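Long-range contacts in probable DNA endonuclease SmrA (Escherichia coli, PDB 3QD7), which binds DNA and has DNA endonuclease activity, the chain here being the piece of it that carries the Smr (small MutS-related) domain: residues Q47-L52 with M63-F67; V79-K85 with S123-V128. All blocks are in the same frame, centred on the assembly; numbering follows the deposited sequence.

Contact 1: Q47-L52 with M63-F67; sequences QASLNL and MVFSF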
loop_
_atom_site.group_PDB
_atom_site.type_symbol
_atom_site.label_atom_id
_atom_site.label_comp_id
_atom_site.label_asym_id
_atom_site.label_seq_id
_atom_site.Cartn_x
_atom_site.Cartn_y
_atom_site.Cartn_z
ATOM N N GLN A 47 1.502 -8.770 -11.862
ATOM C CA GLN A 47 1.131 -9.625 -10.754
ATOM C C GLN A 47 1.630 -9.075 -9.410
ATOM O O GLN A 47 1.285 -9.588 -8.341
ATOM C CB GLN A 47 1.572 -11.089 -11.000
ATOM C CG GLN A 47 3.066 -11.375 -10.934
ATOM C CD GLN A 47 3.824 -11.062 -12.239
ATOM O OE1 GLN A 47 5.055 -11.018 -12.237
ATOM N NE2 GLN A 47 3.093 -10.846 -13.355
ATOM N N ALA A 48 2.441 -8.027 -9.481
ATOM C CA ALA A 48 2.980 -7.358 -8.287
ATOM C C ALA A 48 2.159 -6.151 -8.006
ATOM O O ALA A 48 2.599 -5.285 -7.279
ATOM C CB ALA A 48 4.411 -6.927 -8.517
ATOM N N SER A 49 0.976 -6.046 -8.608
ATOM C CA SER A 49 0.170 -4.863 -8.388
ATOM C C SER A 49 -1.256 -5.206 -7.959
ATOM O O SER A 49 -1.766 -6.259 -8.289
ATOM C CB SER A 49 0.214 -3.937 -9.612
ATOM O OG SER A 49 -0.627 -4.400 -10.643
ATOM N N LEU A 50 -1.853 -4.335 -7.155
ATOM C CA LEU A 50 -3.158 -4.565 -6.590
ATOM C C LEU A 50 -4.072 -3.398 -6.953
ATOM O O LEU A 50 -3.825 -2.267 -6.555
ATOM C CB LEU A 50 -3.043 -4.715 -5.064
ATOM C CG LEU A 50 -4.352 -4.842 -4.289
ATOM C CD1 LEU A 50 -5.014 -6.211 -4.580
ATOM C CD2 LEU A 50 -4.136 -4.644 -2.792
ATOM N N ASN A 51 -5.145 -3.687 -7.677
ATOM C CA ASN A 51 -6.091 -2.683 -8.137
ATOM C C ASN A 51 -7.357 -2.548 -7.261
ATOM O O ASN A 51 -8.246 -3.415 -7.274
ATOM C CB ASN A 51 -6.410 -2.965 -9.625
ATOM C CG ASN A 51 -7.435 -2.013 -10.218
ATOM O OD1 ASN A 51 -7.822 -2.165 -11.374
ATOM N ND2 ASN A 51 -7.870 -1.047 -9.458
ATOM N N LEU A 52 -7.436 -1.438 -6.514
ATOM C CA LEU A 52 -8.491 -1.186 -5.518
ATOM C C LEU A 52 -9.543 -0.188 -5.993
ATOM O O LEU A 52 -10.413 0.245 -5.209
ATOM C CB LEU A 52 -7.859 -0.584 -4.273
ATOM C CG LEU A 52 -7.472 -1.442 -3.073
ATOM C CD1 LEU A 52 -7.225 -2.863 -3.448
ATOM C CD2 LEU A 52 -6.302 -0.819 -2.306
ATOM N N MET A 63 -8.737 -7.440 0.452
ATOM C CA MET A 63 -7.821 -7.562 -0.693
ATOM C C MET A 63 -6.362 -7.228 -0.333
ATOM O O MET A 63 -5.442 -7.932 -0.709
ATOM C CB MET A 63 -8.295 -6.650 -1.840
ATOM C CG MET A 63 -9.631 -7.069 -2.451
ATOM S SD MET A 63 -10.349 -5.777 -3.492
ATOM C CE MET A 63 -9.444 -6.056 -5.011
ATOM N N VAL A 64 -6.158 -6.152 0.407
ATOM C CA VAL A 64 -4.800 -5.738 0.790
ATOM C C VAL A 64 -4.152 -6.828 1.661
ATOM O O VAL A 64 -3.006 -7.221 1.453
ATOM C CB VAL A 64 -4.841 -4.330 1.519
ATOM C CG1 VAL A 64 -3.510 -3.987 2.200
ATOM C CG2 VAL A 64 -5.275 -3.224 0.527
ATOM N N PHE A 65 -4.910 -7.309 2.635
ATOM C CA PHE A 65 -4.429 -8.343 3.521
ATOM C C PHE A 65 -4.065 -9.580 2.726
ATOM O O PHE A 65 -2.947 -10.086 2.822
ATOM C CB PHE A 65 -5.485 -8.664 4.567
ATOM C CG PHE A 65 -5.084 -9.740 5.515
ATOM C CD1 PHE A 65 -5.697 -10.993 5.461
ATOM C CD2 PHE A 65 -4.111 -9.501 6.480
ATOM C CE1 PHE A 65 -5.345 -11.999 6.363
ATOM C CE2 PHE A 65 -3.754 -10.509 7.393
ATOM C CZ PHE A 65 -4.368 -11.756 7.319
ATOM N N SER A 66 -5.005 -10.049 1.915
ATOM C CA SER A 66 -4.786 -11.235 1.102
ATOM C C SER A 66 -3.639 -11.046 0.086
ATOM O O SER A 66 -2.818 -11.942 -0.125
ATOM C CB SER A 66 -6.102 -11.580 0.392
ATOM O OG SER A 66 -5.965 -12.790 -0.317
ATOM N N PHE A 67 -3.586 -9.869 -0.543
ATOM C CA PHE A 67 -2.557 -9.570 -1.551
ATOM C C PHE A 67 -1.167 -9.531 -0.915
ATOM O O PHE A 67 -0.214 -10.114 -1.431
ATOM C CB PHE A 67 -2.869 -8.230 -2.241
ATOM C CG PHE A 67 -1.795 -7.762 -3.194
ATOM C CD1 PHE A 67 -1.642 -8.363 -4.460
ATOM C CD2 PHE A 67 -0.948 -6.695 -2.838
ATOM C CE1 PHE A 67 -0.653 -7.908 -5.361
ATOM C CE2 PHE A 67 0.033 -6.236 -3.737
ATOM C CZ PHE A 67 0.184 -6.847 -4.998
#
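Leu-50 sets its CB over the centre of one face of the Phe-67 ring: it stands 3.6 Å from the ring centroid and only 8° off the ring normal, a CH-pi contact. With CG anti to the backbone N (chi1 175°), the leucine reaches on past the ring toward the helix, and the two side chains run by each other in opposite directions. Its CD1 rests on CB and CG of Phe-67, while CD2 meets Val-64 CG2 at 3.8 Å, these two side chains crossing at about a right angle. The far rim of the ring abuts backbone, with Ala-48 C in the ring plane 3.7 Å from Phe-67 CZ. Farther along, Leu-52 touches both Val-64 and Met-63, its CD2 3.9 Å from Val-64 CG2 and its CD1 near Met-63 CE. Met-63 bends at chi3, which brings its CE to 3.7 Å from Asn-51 O. Strand 49-51 and helix 57-73 thus pack as the first two elements of a beta-alpha-beta unit, their segments nearly antiparallel at 162°, and strand 78-82 completes it. Helix 92-105 also packs here, Val-96 and Val-100 on Leu-52 and Trp-103 on Val-64. No hydrogen bond joins the two segments, so between them the packing rests on apolar side chains and their contacts with backbone, not on directed polar bonds.

Contact 2: V79-K85 with S123-V128; sequences VLIIHGK and SGACYV
Val-79 and Val-128 form a hydrogen-bonded antiparallel pair, Val-79 N giving to Val-128 O and Val-128 N to Val-79 O at 2.8 Å. Two residues on, Ile-81 and Cys-126 repeat the pattern: Ile-81 N meets Cys-126 O at 2.8 Å almost straight (171°), and Cys-126 N returns the bond to Ile-81 O. Leu-80 and Ile-82 turn their N-H and C=O groups the other way, to the backbone of 48-52, so strand 78-82 is gripped along both edges. This is the inner part of the mixed sheet of the Smr domain, an alpha/beta/alpha fold, where strand 78-82 has antiparallel 125-130 at one edge and parallel 49-51 at the other. Val-79, Ile-81 and Val-128 share one face, Ile-81 CD1 touching Val-128 CG2 at 4.0 Å beside Leu-104 of helix 92-105. On the other, Leu-80 CD1 sits between Ala-125 CB and the Tyr-127 ring, whose OH bonds to His-120 ND1. Past the strand end, Gly-124 O takes two donors, His-83 N at 2.9 Å and Gly-84 N at 2.8 Å. With CG between its own N and carbonyl carbon (chi1 49°), the His-83 ring folds back over Gly-124, whose O lies 3.3 Å above the ring plane. Its NE2 gives a long bond to Ser-123 O (3.3 Å). An alanine in place of His-83 would probably leave Ser-123 O without this donor and strip the cover from the Gly-124 peptide. Gly-124 packs closely against Gly-84 and Lys-85, and the extended lysine chain runs along Ser-123 OG.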
loop_
_atom_site.group_PDB
_atom_site.type_symbol
_atom_site.label_atom_id
_atom_site.label_comp_id
_atom_site.label_asym_id
_atom_site.label_seq_id
_atom_site.Cartn_x
_atom_site.Cartn_y
_atom_site.Cartn_z
ATOM N N VAL A 79 5.771 -4.167 -4.305
ATOM C CA VAL A 79 4.460 -4.255 -4.910
ATOM C C VAL A 79 3.911 -2.866 -5.096
ATOM O O VAL A 79 4.391 -1.904 -4.470
ATOM C CB VAL A 79 3.491 -5.148 -4.106
ATOM C CG1 VAL A 79 4.017 -6.557 -4.085
ATOM C CG2 VAL A 79 3.298 -4.626 -2.648
ATOM N N LEU A 80 2.943 -2.775 -5.998
ATOM C CA LEU A 80 2.245 -1.548 -6.310
ATOM C C LEU A 80 0.806 -1.629 -5.835
ATOM O O LEU A 80 0.082 -2.572 -6.168
ATOM C CB LEU A 80 2.249 -1.327 -7.841
ATOM C CG LEU A 80 1.526 -0.082 -8.372
ATOM C CD1 LEU A 80 2.253 1.172 -7.887
ATOM C CD2 LEU A 80 1.543 -0.139 -9.881
ATOM N N ILE A 81 0.356 -0.634 -5.078
ATOM C CA ILE A 81 -1.060 -0.586 -4.749
ATOM C C ILE A 81 -1.736 0.627 -5.375
ATOM O O ILE A 81 -1.310 1.756 -5.164
ATOM C CB ILE A 81 -1.312 -0.623 -3.220
ATOM C CG1 ILE A 81 -0.603 -1.824 -2.556
ATOM C CG2 ILE A 81 -2.828 -0.639 -2.933
ATOM C CD1 ILE A 81 -0.717 -1.775 -1.046
ATOM N N ILE A 82 -2.824 0.371 -6.102
ATOM C CA ILE A 82 -3.560 1.389 -6.832
ATOM C C ILE A 82 -4.847 1.740 -6.105
ATOM O O ILE A 82 -5.817 0.960 -6.097
ATOM C CB ILE A 82 -3.915 0.908 -8.274
ATOM C CG1 ILE A 82 -2.681 0.248 -8.929
ATOM C CG2 ILE A 82 -4.472 2.083 -9.123
ATOM C CD1 ILE A 82 -2.974 -0.707 -10.095
ATOM N N HIS A 83 -4.859 2.913 -5.486
ATOM C CA HIS A 83 -6.050 3.377 -4.753
ATOM C C HIS A 83 -6.877 4.415 -5.519
ATOM O O HIS A 83 -8.075 4.536 -5.281
ATOM C CB HIS A 83 -5.647 3.931 -3.395
ATOM C CG HIS A 83 -4.528 4.912 -3.471
ATOM N ND1 HIS A 83 -3.260 4.624 -3.020
ATOM C CD2 HIS A 83 -4.481 6.169 -3.969
ATOM C CE1 HIS A 83 -2.481 5.667 -3.229
ATOM N NE2 HIS A 83 -3.196 6.611 -3.818
ATOM N N GLY A 84 -6.239 5.156 -6.428
ATOM C CA GLY A 84 -6.935 6.180 -7.196
ATOM C C GLY A 84 -6.673 7.584 -6.675
ATOM O O GLY A 84 -6.129 7.756 -5.590
ATOM N N LYS A 85 -7.059 8.587 -7.467
ATOM C CA LYS A 85 -6.896 9.995 -7.094
ATOM C C LYS A 85 -8.260 10.569 -6.727
ATOM O O LYS A 85 -9.251 10.319 -7.399
ATOM C CB LYS A 85 -6.260 10.811 -8.237
ATOM C CG LYS A 85 -5.015 10.196 -8.885
ATOM C CD LYS A 85 -4.484 11.060 -10.034
ATOM C CE LYS A 85 -3.246 10.439 -10.712
ATOM N NZ LYS A 85 -2.579 11.447 -11.647
ATOM N N SER A 123 0.166 9.894 -8.237
ATOM C CA SER A 123 -0.511 10.146 -6.962
ATOM C C SER A 123 -1.726 9.217 -6.701
ATOM O O SER A 123 -2.290 9.212 -5.604
ATOM C CB SER A 123 -0.888 11.637 -6.839
ATOM O OG SER A 123 -2.129 11.891 -7.469
ATOM N N GLY A 124 -2.107 8.408 -7.693
ATOM C CA GLY A 124 -3.158 7.400 -7.464
ATOM C C GLY A 124 -2.661 6.037 -7.002
ATOM O O GLY A 124 -3.457 5.101 -6.881
ATOM N N ALA A 125 -1.359 5.890 -6.761
ATOM C CA ALA A 125 -0.807 4.564 -6.406
ATOM C C ALA A 125 0.370 4.690 -5.513
ATOM O O ALA A 125 1.004 5.758 -5.467
ATOM C CB ALA A 125 -0.404 3.802 -7.690
ATOM N N CYS A 126 0.728 3.627 -4.808
ATOM C CA CYS A 126 1.988 3.665 -4.081
ATOM C C CYS A 126 2.816 2.389 -4.225
ATOM O O CYS A 126 2.275 1.277 -4.368
ATOM C CB CYS A 126 1.787 4.059 -2.611
ATOM S SG CYS A 126 0.967 2.809 -1.654
ATOM N N TYR A 127 4.128 2.591 -4.226
ATOM C CA TYR A 127 5.146 1.551 -4.220
ATOM C C TYR A 127 5.275 1.098 -2.804
ATOM O O TYR A 127 5.259 1.933 -1.898
ATOM C CB TYR A 127 6.513 2.147 -4.578
ATOM C CG TYR A 127 6.634 2.627 -5.987
ATOM C CD1 TYR A 127 5.937 1.990 -7.005
ATOM C CD2 TYR A 127 7.468 3.700 -6.321
ATOM C CE1 TYR A 127 6.041 2.391 -8.303
ATOM C CE2 TYR A 127 7.579 4.115 -7.636
ATOM C CZ TYR A 127 6.857 3.443 -8.617
ATOM O OH TYR A 127 6.929 3.804 -9.927
ATOM N N VAL A 128 5.482 -0.194 -2.605
ATOM C CA VAL A 128 5.669 -0.728 -1.278
ATOM C C VAL A 128 6.917 -1.629 -1.288
ATOM O O VAL A 128 7.057 -2.501 -2.159
ATOM C CB VAL A 128 4.404 -1.541 -0.812
ATOM C CG1 VAL A 128 4.543 -2.033 0.637
ATOM C CG2 VAL A 128 3.117 -0.751 -1.017
#

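The two contacts join where strand 49-51 of contact 1 lies beside strand 78-82 of contact 2: Leu-50 N to Leu-80 O and Ala-48 O to Leu-80 N, each 2.8 Å, are probable hydrogen bonds that tie 47-52 to 79-85. Contact 1 works across the layers, from an outermost strand to the helix covering it, and is partly buried and apolar. Contact 2 runs within the sheet, is buried for most of its residues and rests mainly on backbone hydrogen bonds, with one from a histidine ring and side chains filling in on both faces. Exposure grows at its far end, where Lys-85 and Ser-123 lie. Leu-52 CD2 against Ile-81 CG2 (3.5 Å) joins their apolar parts.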